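Long-range contacts in pyocin S5 (Pseudomonas aeruginosa PAO1, PDB 6THK), which is a bacteriocin imported into Pseudomonas aeruginosa, where it probably forms channels that depolarise the cytoplasmic membrane: residues R58-Q63 with R167-Y172; S111-Y116 with S176-V181. The protein carries 1 engineered substitution. All blocks are in the same frame, centred on the assembly; numbering follows the deposited sequence.

How the contacts relate
From the N terminus, the chain runs along helix 42-87, turns, comes back along helix 95-121, and after several shorter elements sets out again along the long helix 157-212. Contact 1 closes the wider loop by bringing 58-63 of the first helix beside 167-172, and contact 2 closes a shorter one between 111-116 and 176-181. The two loops cross rather than nest, because their segments alternate in sequence. Both end on helix 157-212, so this one helix ties the two preceding long helices together. Their centres lie about 14 Å apart, and the two contacts meet where Tyr116 CB packs against Ala170 O.

Contact 1: R58-Q63 with R167-Y172; sequences RSIFEQ and RAVAYY
Ile60 and Phe61 meet Tyr172, Val169 and Ala168 where two long helices of an elongated helical bundle run side by side. The segments are near-parallel, with axes 9.5 Å apart crossing at -21°, and no hydrogen bond joins them, so side-chain packing makes the contact.

Ile60 sets out from the backbone toward the other helix and divides its branches between partners. Its CG2, anti to the backbone N, reaches the rim of the Tyr172 ring near the ring plane, 3.6 Å from Tyr172 CD2, and also touches Ala168 O. The other branch turns to Val169: Ile60 CG1 lies 3.7 Å from Val169 CG2, and Ile60 CD1 adds contacts to that methyl and to Ala168 CB. Ile60 crosses both Val169 and Tyr172 at about a right angle.

The Tyr172 ring is held between two neighbours. Over one face sits Phe61 CA, and over the opposite face, above the ring centre, is Tyr171 CD2 of its own helix. Phe61 carries its ring past the phenol end with CG anti to the backbone N (chi1 167°). The two ring planes stand at 57°, with centroids 5.8 Å apart, and Tyr172 CE1 lies at the edge of the Phe61 ring, in its plane. Phe61 CD1 comes to 3.7 Å from Tyr172 CZ.

This packing also bears on a metal site. Glu129 and Asp127 bind a zinc ion, and Tyr172 OH hydrogen-bonds Glu129 OE1, which makes the tyrosine a second-shell residue that probably helps to orient this zinc ligand. Phe61 touches Glu129 too, so both helices border the loop that carries the ligands. At the end of the phenol, Tyr172 OH, already bonded to Glu129, lies 3.6 Å from Phe61 CD1.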
loop_
_atom_site.group_PDB
_atom_site.type_symbol
_atom_site.label_atom_id
_atom_site.label_comp_id
_atom_site.label_asym_id
_atom_site.label_seq_id
_atom_site.Cartn_x
_atom_site.Cartn_y
_atom_site.Cartn_z
ATOM N N ARG A 58 -24.567 -65.405 45.284
ATOM C CA ARG A 58 -23.169 -65.694 45.058
ATOM C C ARG A 58 -22.861 -65.787 43.560
ATOM O O ARG A 58 -21.809 -65.353 43.117
ATOM C CB ARG A 58 -22.778 -66.969 45.782
ATOM C CG ARG A 58 -21.436 -67.512 45.375
ATOM C CD ARG A 58 -20.328 -66.888 46.190
ATOM N NE ARG A 58 -19.034 -67.350 45.715
ATOM C CZ ARG A 58 -17.979 -67.525 46.492
ATOM N NH1 ARG A 58 -18.060 -67.270 47.788
ATOM N NH2 ARG A 58 -16.845 -67.955 45.967
ATOM N N SER A 59 -23.758 -66.393 42.791
ATOM C CA SER A 59 -23.571 -66.490 41.347
ATOM C C SER A 59 -23.587 -65.116 40.685
ATOM O O SER A 59 -22.761 -64.819 39.841
ATOM C CB SER A 59 -24.642 -67.378 40.726
ATOM O OG SER A 59 -24.420 -68.730 41.066
ATOM N N ILE A 60 -24.530 -64.284 41.099
ATOM C CA ILE A 60 -24.685 -62.903 40.606
ATOM C C ILE A 60 -23.401 -62.115 40.835
ATOM O O ILE A 60 -22.940 -61.407 39.946
ATOM C CB ILE A 60 -25.928 -62.224 41.277
ATOM C CG1 ILE A 60 -27.246 -62.767 40.661
ATOM C CG2 ILE A 60 -25.862 -60.671 41.265
ATOM C CD1 ILE A 60 -28.559 -62.416 41.367
ATOM N N PHE A 61 -22.833 -62.257 42.036
ATOM C CA PHE A 61 -21.612 -61.617 42.471
ATOM C C PHE A 61 -20.406 -62.119 41.689
ATOM O O PHE A 61 -19.518 -61.334 41.373
ATOM C CB PHE A 61 -21.426 -61.777 43.984
ATOM C CG PHE A 61 -20.044 -61.420 44.457
ATOM C CD1 PHE A 61 -19.599 -60.107 44.419
ATOM C CD2 PHE A 61 -19.163 -62.406 44.878
ATOM C CE1 PHE A 61 -18.307 -59.783 44.813
ATOM C CE2 PHE A 61 -17.875 -62.081 45.292
ATOM C CZ PHE A 61 -17.456 -60.772 45.266
ATOM N N GLU A 62 -20.374 -63.429 41.392
ATOM C CA GLU A 62 -19.325 -64.075 40.607
ATOM C C GLU A 62 -19.370 -63.578 39.152
ATOM O O GLU A 62 -18.327 -63.199 38.625
ATOM C CB GLU A 62 -19.445 -65.610 40.679
ATOM C CG GLU A 62 -19.215 -66.189 42.062
ATOM C CD GLU A 62 -17.854 -65.830 42.622
ATOM O OE1 GLU A 62 -16.860 -65.838 41.859
ATOM O OE2 GLU A 62 -17.802 -65.469 43.819
ATOM N N GLN A 63 -20.577 -63.548 38.521
ATOM C CA GLN A 63 -20.782 -63.035 37.156
ATOM C C GLN A 63 -20.459 -61.548 37.120
ATOM O O GLN A 63 -19.797 -61.104 36.185
ATOM C CB GLN A 63 -22.202 -63.303 36.623
ATOM N N ARG A 167 -32.608 -56.875 40.893
ATOM C CA ARG A 167 -31.997 -55.660 41.432
ATOM C C ARG A 167 -30.526 -55.895 41.834
ATOM O O ARG A 167 -29.717 -54.964 41.731
ATOM C CB ARG A 167 -32.824 -55.121 42.607
ATOM C CG ARG A 167 -32.594 -53.642 42.889
ATOM C CD ARG A 167 -33.538 -53.083 43.922
ATOM N NE ARG A 167 -33.273 -53.630 45.252
ATOM C CZ ARG A 167 -32.481 -53.056 46.151
ATOM N NH1 ARG A 167 -31.859 -51.917 45.871
ATOM N NH2 ARG A 167 -32.304 -53.619 47.338
ATOM N N ALA A 168 -30.174 -57.143 42.250
ATOM C CA ALA A 168 -28.798 -57.536 42.593
ATOM C C ALA A 168 -27.934 -57.558 41.322
ATOM O O ALA A 168 -26.779 -57.147 41.364
ATOM C CB ALA A 168 -28.781 -58.903 43.261
ATOM N N VAL A 169 -28.512 -58.022 40.190
ATOM C CA VAL A 169 -27.847 -58.037 38.881
ATOM C C VAL A 169 -27.643 -56.580 38.477
ATOM O O VAL A 169 -26.506 -56.195 38.198
ATOM C CB VAL A 169 -28.633 -58.858 37.822
ATOM C CG1 VAL A 169 -28.176 -58.535 36.406
ATOM C CG2 VAL A 169 -28.505 -60.347 38.095
ATOM N N ALA A 170 -28.727 -55.758 38.551
ATOM C CA ALA A 170 -28.713 -54.316 38.275
ATOM C C ALA A 170 -27.594 -53.591 39.035
ATOM O O ALA A 170 -26.886 -52.788 38.418
ATOM C CB ALA A 170 -30.062 -53.701 38.619
ATOM N N TYR A 171 -27.394 -53.914 40.353
ATOM C CA TYR A 171 -26.343 -53.314 41.190
ATOM C C TYR A 171 -24.938 -53.567 40.642
ATOM O O TYR A 171 -24.143 -52.630 40.570
ATOM C CB TYR A 171 -26.448 -53.763 42.655
ATOM C CG TYR A 171 -25.240 -53.413 43.505
ATOM C CD1 TYR A 171 -24.988 -52.097 43.889
ATOM C CD2 TYR A 171 -24.340 -54.393 43.911
ATOM C CE1 TYR A 171 -23.868 -51.766 44.647
ATOM C CE2 TYR A 171 -23.214 -54.073 44.669
ATOM C CZ TYR A 171 -22.990 -52.760 45.048
ATOM O OH TYR A 171 -21.883 -52.442 45.805
ATOM N N TYR A 172 -24.624 -54.823 40.292
ATOM C CA TYR A 172 -23.311 -55.177 39.761
ATOM C C TYR A 172 -23.141 -54.746 38.296
ATOM O O TYR A 172 -22.010 -54.570 37.851
ATOM C CB TYR A 172 -23.000 -56.671 39.985
ATOM C CG TYR A 172 -22.811 -57.037 41.443
ATOM C CD1 TYR A 172 -21.738 -56.535 42.177
ATOM C CD2 TYR A 172 -23.694 -57.900 42.087
ATOM C CE1 TYR A 172 -21.566 -56.857 43.525
ATOM C CE2 TYR A 172 -23.515 -58.256 43.426
ATOM C CZ TYR A 172 -22.456 -57.722 44.143
ATOM O OH TYR A 172 -22.288 -58.037 45.468
#

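Contact 2: S111-Y116 with S176-V181; sequences SDLEGY and SLSEAV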
loop_
_atom_site.group_PDB
_atom_site.type_symbol
_atom_site.label_atom_id
_atom_site.label_comp_id
_atom_site.label_asym_id
_atom_site.label_seq_id
_atom_site.Cartn_x
_atom_site.Cartn_y
_atom_site.Cartn_z
ATOM N N SER A 111 -26.376 -44.331 28.916
ATOM C CA SER A 111 -27.824 -44.539 28.941
ATOM C C SER A 111 -28.192 -45.855 29.607
ATOM O O SER A 111 -29.167 -45.891 30.361
ATOM C CB SER A 111 -28.449 -44.394 27.558
ATOM O OG SER A 111 -27.657 -45.036 26.576
ATOM N N ASP A 112 -27.368 -46.910 29.383
ATOM C CA ASP A 112 -27.493 -48.223 30.015
ATOM C C ASP A 112 -27.182 -48.059 31.493
ATOM O O ASP A 112 -27.915 -48.615 32.319
ATOM C CB ASP A 112 -26.525 -49.248 29.399
ATOM C CG ASP A 112 -26.811 -49.606 27.953
ATOM O OD1 ASP A 112 -27.886 -49.215 27.445
ATOM O OD2 ASP A 112 -25.955 -50.266 27.328
ATOM N N LEU A 113 -26.117 -47.263 31.829
ATOM C CA LEU A 113 -25.726 -46.957 33.206
ATOM C C LEU A 113 -26.907 -46.335 33.949
ATOM O O LEU A 113 -27.254 -46.834 35.015
ATOM C CB LEU A 113 -24.501 -46.034 33.269
ATOM C CG LEU A 113 -23.941 -45.709 34.672
ATOM C CD1 LEU A 113 -23.603 -46.972 35.444
ATOM C CD2 LEU A 113 -22.705 -44.841 34.583
ATOM N N GLU A 114 -27.574 -45.320 33.345
ATOM C CA GLU A 114 -28.744 -44.655 33.926
ATOM C C GLU A 114 -29.910 -45.618 34.180
ATOM O O GLU A 114 -30.564 -45.505 35.216
ATOM C CB GLU A 114 -29.201 -43.462 33.077
ATOM N N GLY A 115 -30.116 -46.566 33.258
ATOM C CA GLY A 115 -31.154 -47.588 33.338
ATOM C C GLY A 115 -30.958 -48.540 34.500
ATOM O O GLY A 115 -31.871 -48.729 35.307
ATOM N N TYR A 116 -29.752 -49.144 34.593
ATOM C CA TYR A 116 -29.361 -50.059 35.671
ATOM C C TYR A 116 -29.316 -49.326 37.002
ATOM O O TYR A 116 -29.696 -49.909 38.023
ATOM C CB TYR A 116 -27.986 -50.686 35.402
ATOM C CG TYR A 116 -27.954 -51.679 34.262
ATOM C CD1 TYR A 116 -28.779 -52.796 34.262
ATOM C CD2 TYR A 116 -27.019 -51.562 33.240
ATOM C CE1 TYR A 116 -28.728 -53.735 33.232
ATOM C CE2 TYR A 116 -26.951 -52.497 32.209
ATOM C CZ TYR A 116 -27.804 -53.586 32.210
ATOM O OH TYR A 116 -27.732 -54.509 31.195
ATOM N N SER A 176 -20.026 -52.132 37.283
ATOM C CA SER A 176 -19.048 -52.400 36.238
ATOM C C SER A 176 -19.156 -51.314 35.157
ATOM O O SER A 176 -18.137 -50.750 34.770
ATOM C CB SER A 176 -19.218 -53.807 35.668
ATOM O OG SER A 176 -20.504 -54.014 35.109
ATOM N N LEU A 177 -20.386 -50.939 34.761
ATOM C CA LEU A 177 -20.601 -49.884 33.779
ATOM C C LEU A 177 -20.055 -48.536 34.227
ATOM O O LEU A 177 -19.537 -47.802 33.385
ATOM C CB LEU A 177 -22.066 -49.755 33.383
ATOM C CG LEU A 177 -22.455 -50.412 32.069
ATOM C CD1 LEU A 177 -23.939 -50.619 31.999
ATOM C CD2 LEU A 177 -22.026 -49.567 30.885
ATOM N N SER A 178 -20.122 -48.227 35.549
ATOM C CA SER A 178 -19.594 -46.972 36.093
ATOM C C SER A 178 -18.100 -46.872 35.874
ATOM O O SER A 178 -17.621 -45.797 35.518
ATOM C CB SER A 178 -19.920 -46.821 37.570
ATOM O OG SER A 178 -21.192 -46.222 37.740
ATOM N N GLU A 179 -17.372 -47.989 36.046
ATOM C CA GLU A 179 -15.929 -48.048 35.835
ATOM C C GLU A 179 -15.596 -47.948 34.337
ATOM O O GLU A 179 -14.682 -47.214 33.962
ATOM C CB GLU A 179 -15.352 -49.342 36.436
ATOM C CG GLU A 179 -13.913 -49.209 36.921
ATOM C CD GLU A 179 -13.692 -48.348 38.156
ATOM O OE1 GLU A 179 -14.595 -48.288 39.023
ATOM O OE2 GLU A 179 -12.602 -47.739 38.259
ATOM N N ALA A 180 -16.363 -48.659 33.486
ATOM C CA ALA A 180 -16.169 -48.672 32.035
ATOM C C ALA A 180 -16.302 -47.268 31.435
ATOM O O ALA A 180 -15.537 -46.917 30.538
ATOM C CB ALA A 180 -17.154 -49.629 31.382
ATOM N N VAL A 181 -17.272 -46.482 31.944
ATOM C CA VAL A 181 -17.587 -45.102 31.551
ATOM C C VAL A 181 -16.435 -44.157 31.970
ATOM O O VAL A 181 -16.017 -43.336 31.152
ATOM C CB VAL A 181 -18.979 -44.653 32.113
ATOM C CG1 VAL A 181 -19.162 -43.140 32.049
ATOM C CG2 VAL A 181 -20.130 -45.356 31.397
#
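Leu113 and Leu177 mark the point where the backbones come nearest, their CA atoms 5.9 Å apart. The two helical segments run in opposite senses, at 154° between their N-to-C directions, and their axes approach to 9.6 Å. No hydrogen bond passes between them; this is antiparallel helix packing by mainly apolar side chains.

Leu113 has its CG anti to the backbone N (chi1 -176°) and touches the other helix with both methyls. Leu113 CD1 lies 3.4 Å from Ser178 OG and 3.8 Å from Leu177 CB. Leu113 CD2 also packs on Ser178 and reaches Val181 CG2 at a looser 4.1 Å. Ser178 OG makes its hydrogen bond to Gln174 O, one turn back in its own helix, so its contact with Leu113 is packing.

Leu177 meets three residues of 111-116: Asp112, Leu113 and Tyr116. Its CD1 methyl sits near the plane of the Tyr116 ring at the rim, 3.5 Å from Tyr116 CD2 and close to Tyr116 CE2 as well. The side chains of Leu177 and Tyr116 cross at about a right angle. The same methyl touches Asp112 CB, while the carboxylate of Asp112 pairs with Lys108 in its own helix.

Contact 2 thus packs helix 95-121 against the part of helix 157-212 predicted to be coiled coil. Met109 extends the packing along helix 95-121 against Leu177, Ala180 and Val181, while Ser176 and Ala180 meet helix 42-87 through Lys68 and Ile71, so that helix 157-212 packs on both of its long neighbours.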